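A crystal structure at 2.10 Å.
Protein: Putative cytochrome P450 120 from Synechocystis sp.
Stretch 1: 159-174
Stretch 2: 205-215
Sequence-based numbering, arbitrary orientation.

Stretch 1, residues 159-174: FMGEKVSQNPQLFPWF
Stretch 2 205-215: AELEKIIKARQ

A regular helix packed against an irregular segment often relies on a few side chains, spaced about a turn apart, that point one way; residues 205-215 and 159-174 of Putative cytochrome P450 120 illustrate the principle. Residues 205-215 continue a helix begun earlier in the chain, with i to i+4 backbone hydrogen bonds such as Ile-210 N to Glu-206 O (2.8 Å). Residues 159-174 leave a helix at Gly-161, form a weakly bonded turn of helix at about 162-165, cross a loop, and are helical again by Leu-170. Together the two stretches bury 392 Å², counting both sides. The register is set by Val-164 and Ile-210, whose CA atoms lie 7.5 Å apart, and by Leu-170 and Glu-206, at 8.4 Å between CA atoms; the chain order therefore runs in opposite senses along the contact.

On the regular helix Glu-206, Ile-210 and Arg-214, at intervals of four, all direct CA-to-CB toward the partner. Ile-210 is central. Its chi1 m, chi2 t conformation extends CD1 to within 3.6 Å of Val-164 CG1, while Met-160 SD approaches the same Ile-210 CD1 at 4.0 Å. Val-164, chi1 t, also points toward the helix, and its short branched side chain suits this close approach. Met-160 starts sideways, but chi1 m and chi2 t carry SD also to 4.2 Å from Leu-207 CD2; chi3 m then sets CE. Leu-207, buried and m, t, also starts sideways, but its end comes nearer.

Arg-214 closes one end. Its t, p, p chain, with chi4 at 112°, brings the guanidinium edge to a backbone carbonyl: NH2 donates to Met-160 O at 2.7 Å, a weak bond because the N-H...O angle is only 115°. Gly-161 follows, at phi/psi 140/160; a CB there would jam against the preceding carbonyl O and lie 3.9 Å from Arg-214 NH2.

At the other end Glu-206, chi1 m and chi2 m with chi3 at -71°, presents its aliphatic portion to apolar neighbours. Its CG lies 3.4 Å from Trp-173 CZ3, at the edge of the indole and near its plane; Trp-173 has chi1 m and chi2 -23°. Glu-206 CB is 4.3 Å from CD1 of Leu-170, a buried side chain with chi1 off-well at -138° and chi2 p. Asn-167, with an off-well chi1 of 132° and chi2 of 54°, folds back to donate ND2 to Val-164 O at 2.9 Å, a bond that links the loop to the weakly bonded turn before it. Its OD1 stays 4.4 Å from Glu-206 OE1.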

# COMPACT_ATOMS: atom_id res chain seq x y z
N PHE A 159 4.09 9.23 13.00
CA PHE A 159 5.45 9.22 12.44
C PHE A 159 6.24 10.50 12.72
O PHE A 159 7.46 10.48 12.76
CB PHE A 159 5.44 8.93 10.93
CG PHE A 159 4.82 7.61 10.55
CD1 PHE A 159 4.78 6.54 11.45
CD2 PHE A 159 4.28 7.42 9.28
CE1 PHE A 159 4.22 5.33 11.10
CE2 PHE A 159 3.71 6.21 8.92
CZ PHE A 159 3.68 5.16 9.83
N MET A 160 5.53 11.61 12.92
CA MET A 160 6.17 12.90 13.14
C MET A 160 5.86 13.54 14.50
O MET A 160 6.77 13.98 15.19
CB MET A 160 5.83 13.86 11.99
CG MET A 160 6.52 13.51 10.67
SD MET A 160 6.35 14.81 9.46
CE MET A 160 4.57 14.77 9.20
N GLY A 161 4.58 13.57 14.89
CA GLY A 161 4.15 14.23 16.13
C GLY A 161 2.83 14.99 15.97
O GLY A 161 2.43 15.33 14.85
N GLU A 162 2.17 15.25 17.10
CA GLU A 162 0.80 15.80 17.13
C GLU A 162 0.65 17.25 16.61
O GLU A 162 -0.26 17.53 15.82
CB GLU A 162 0.18 15.66 18.53
N LYS A 163 1.54 18.15 17.04
CA LYS A 163 1.51 19.56 16.61
C LYS A 163 1.84 19.72 15.12
O LYS A 163 1.40 20.67 14.47
CB LYS A 163 2.46 20.42 17.47
N VAL A 164 2.64 18.79 14.62
CA VAL A 164 2.94 18.66 13.19
C VAL A 164 1.67 18.44 12.35
O VAL A 164 1.50 19.04 11.28
CB VAL A 164 3.92 17.49 12.95
CG1 VAL A 164 4.28 17.37 11.48
CG2 VAL A 164 5.18 17.64 13.83
N SER A 165 0.77 17.60 12.87
CA SER A 165 -0.45 17.17 12.16
C SER A 165 -1.48 18.27 11.91
O SER A 165 -2.17 18.27 10.89
CB SER A 165 -1.11 15.99 12.89
OG SER A 165 -2.22 15.49 12.16
N GLN A 166 -1.59 19.21 12.85
CA GLN A 166 -2.59 20.28 12.74
C GLN A 166 -2.05 21.47 11.94
O GLN A 166 -2.20 22.62 12.37
CB GLN A 166 -3.05 20.72 14.14
N ASN A 167 -1.47 21.19 10.77
CA ASN A 167 -0.62 22.18 10.10
C ASN A 167 -0.47 22.22 8.57
O ASN A 167 0.38 21.54 8.01
CB ASN A 167 0.78 22.20 10.77
CG ASN A 167 1.95 22.15 9.75
OD1 ASN A 167 2.04 22.96 8.81
ND2 ASN A 167 2.86 21.19 9.96
N PRO A 168 -1.37 22.90 7.86
CA PRO A 168 -2.75 22.70 7.48
C PRO A 168 -2.66 22.54 5.94
O PRO A 168 -3.64 22.23 5.26
CB PRO A 168 -3.40 24.04 7.84
CG PRO A 168 -2.23 25.06 7.93
CD PRO A 168 -0.97 24.30 7.60
N GLN A 169 -1.44 22.74 5.43
CA GLN A 169 -1.09 22.71 4.02
C GLN A 169 -0.49 21.37 3.61
O GLN A 169 -0.31 21.09 2.42
CB GLN A 169 -0.04 23.80 3.74
CG GLN A 169 -0.56 25.21 3.61
CD GLN A 169 0.55 26.21 3.28
OE1 GLN A 169 1.43 26.47 4.10
NE2 GLN A 169 0.50 26.77 2.07
N LEU A 170 -0.19 20.55 4.62
CA LEU A 170 0.55 19.30 4.47
C LEU A 170 -0.24 18.25 3.68
O LEU A 170 0.31 17.58 2.80
CB LEU A 170 0.91 18.76 5.85
CG LEU A 170 2.30 18.16 6.12
CD1 LEU A 170 3.45 19.10 5.74
CD2 LEU A 170 2.43 17.78 7.57
N PHE A 171 -1.53 18.12 4.02
CA PHE A 171 -2.47 17.20 3.37
C PHE A 171 -2.73 17.59 1.91
O PHE A 171 -2.54 16.76 1.02
CB PHE A 171 -3.77 17.10 4.19
CG PHE A 171 -4.80 16.17 3.61
CD1 PHE A 171 -4.62 14.79 3.65
CD2 PHE A 171 -5.97 16.67 3.04
CE1 PHE A 171 -5.57 13.93 3.13
CE2 PHE A 171 -6.95 15.81 2.52
CZ PHE A 171 -6.74 14.43 2.56
N PRO A 172 -3.12 18.85 1.65
CA PRO A 172 -3.30 19.32 0.27
C PRO A 172 -2.09 19.05 -0.64
O PRO A 172 -2.26 18.63 -1.79
CB PRO A 172 -3.48 20.83 0.44
CG PRO A 172 -4.05 20.99 1.82
CD PRO A 172 -3.45 19.90 2.63
N TRP A 173 -0.88 19.30 -0.12
CA TRP A 173 0.35 19.04 -0.85
C TRP A 173 0.57 17.55 -1.13
O TRP A 173 0.92 17.17 -2.25
CB TRP A 173 1.56 19.62 -0.08
CG TRP A 173 1.65 21.13 -0.12
CD1 TRP A 173 1.11 21.97 -1.05
CD2 TRP A 173 2.38 21.96 0.79
NE1 TRP A 173 1.43 23.28 -0.76
CE2 TRP A 173 2.20 23.30 0.36
CE3 TRP A 173 3.14 21.71 1.94
CZ2 TRP A 173 2.77 24.39 1.04
CZ3 TRP A 173 3.71 22.79 2.61
CH2 TRP A 173 3.52 24.12 2.15
N PHE A 174 0.38 16.70 -0.13
CA PHE A 174 0.52 15.26 -0.30
C PHE A 174 -0.43 14.68 -1.33
O PHE A 174 -0.05 13.81 -2.10
CB PHE A 174 0.37 14.54 1.04
CG PHE A 174 1.60 13.80 1.46
CD1 PHE A 174 1.83 12.51 1.00
CD2 PHE A 174 2.53 14.40 2.29
CE1 PHE A 174 2.97 11.82 1.38
CE2 PHE A 174 3.68 13.70 2.68
CZ PHE A 174 3.90 12.42 2.22
N ALA A 205 10.75 21.03 2.05
CA ALA A 205 11.10 22.27 2.72
C ALA A 205 10.47 22.34 4.11
O ALA A 205 11.10 22.81 5.05
CB ALA A 205 10.70 23.49 1.87
N GLU A 206 9.24 21.85 4.24
CA GLU A 206 8.55 21.73 5.53
C GLU A 206 9.13 20.67 6.43
O GLU A 206 9.27 20.88 7.63
CB GLU A 206 7.05 21.44 5.33
CG GLU A 206 6.28 22.62 4.83
CD GLU A 206 6.44 23.82 5.75
OE1 GLU A 206 5.90 23.78 6.88
OE2 GLU A 206 7.13 24.79 5.34
N LEU A 207 9.42 19.50 5.86
CA LEU A 207 9.95 18.39 6.64
C LEU A 207 11.35 18.73 7.17
O LEU A 207 11.70 18.35 8.28
CB LEU A 207 9.96 17.07 5.84
CG LEU A 207 8.76 16.58 5.02
CD1 LEU A 207 9.09 15.22 4.40
CD2 LEU A 207 7.43 16.52 5.79
N GLU A 208 12.13 19.47 6.36
CA GLU A 208 13.40 20.04 6.81
C GLU A 208 13.19 20.90 8.06
O GLU A 208 13.92 20.75 9.04
CB GLU A 208 14.10 20.83 5.70
CG GLU A 208 15.40 21.54 6.16
CD GLU A 208 16.39 21.84 5.03
OE1 GLU A 208 16.33 21.19 3.95
OE2 GLU A 208 17.26 22.72 5.24
N LYS A 209 12.18 21.77 8.03
CA LYS A 209 11.82 22.61 9.19
C LYS A 209 11.44 21.75 10.39
O LYS A 209 11.93 21.96 11.49
CB LYS A 209 10.69 23.58 8.86
CG LYS A 209 11.08 24.76 7.98
CD LYS A 209 11.47 25.98 8.81
CE LYS A 209 12.04 27.11 7.95
NZ LYS A 209 12.91 28.06 8.72
N ILE A 210 10.55 20.78 10.15
CA ILE A 210 10.09 19.86 11.19
C ILE A 210 11.26 19.10 11.82
O ILE A 210 11.28 18.92 13.04
CB ILE A 210 9.04 18.85 10.65
CG1 ILE A 210 7.71 19.54 10.38
CG2 ILE A 210 8.82 17.70 11.62
CD1 ILE A 210 6.83 18.80 9.42
N ILE A 211 12.21 18.66 11.00
CA ILE A 211 13.40 17.93 11.48
C ILE A 211 14.35 18.80 12.33
O ILE A 211 14.81 18.36 13.39
CB ILE A 211 14.18 17.24 10.30
CG1 ILE A 211 13.40 16.02 9.79
CG2 ILE A 211 15.58 16.80 10.72
CD1 ILE A 211 13.82 15.56 8.40
N LYS A 212 14.63 20.02 11.87
CA LYS A 212 15.46 20.98 12.62
C LYS A 212 14.86 21.37 13.98
O LYS A 212 15.59 21.69 14.92
CB LYS A 212 15.73 22.24 11.79
CG LYS A 212 16.52 21.99 10.50
CD LYS A 212 18.02 21.84 10.75
CE LYS A 212 18.81 21.87 9.46
NZ LYS A 212 18.42 23.04 8.62
N ALA A 213 13.54 21.35 14.07
CA ALA A 213 12.86 21.57 15.34
C ALA A 213 13.11 20.41 16.31
O ALA A 213 13.46 20.64 17.48
CB ALA A 213 11.37 21.78 15.11
N ARG A 214 12.96 19.18 15.82
CA ARG A 214 13.10 17.97 16.64
C ARG A 214 14.53 17.75 17.15
O ARG A 214 14.73 17.14 18.21
CB ARG A 214 12.58 16.75 15.86
CG ARG A 214 12.88 15.38 16.49
CD ARG A 214 12.00 15.07 17.69
NE ARG A 214 10.63 14.83 17.27
CZ ARG A 214 10.01 13.65 17.33
NH1 ARG A 214 10.62 12.58 17.83
NH2 ARG A 214 8.76 13.56 16.90
N GLN A 215 15.51 18.24 16.39
CA GLN A 215 16.93 18.10 16.74
C GLN A 215 17.37 19.02 17.88
O GLN A 215 18.35 18.73 18.56
CB GLN A 215 17.82 18.35 15.52
CG GLN A 215 17.83 17.20 14.52
CD GLN A 215 18.41 17.58 13.17
OE1 GLN A 215 19.05 16.76 12.51
NE2 GLN A 215 18.18 18.82 12.76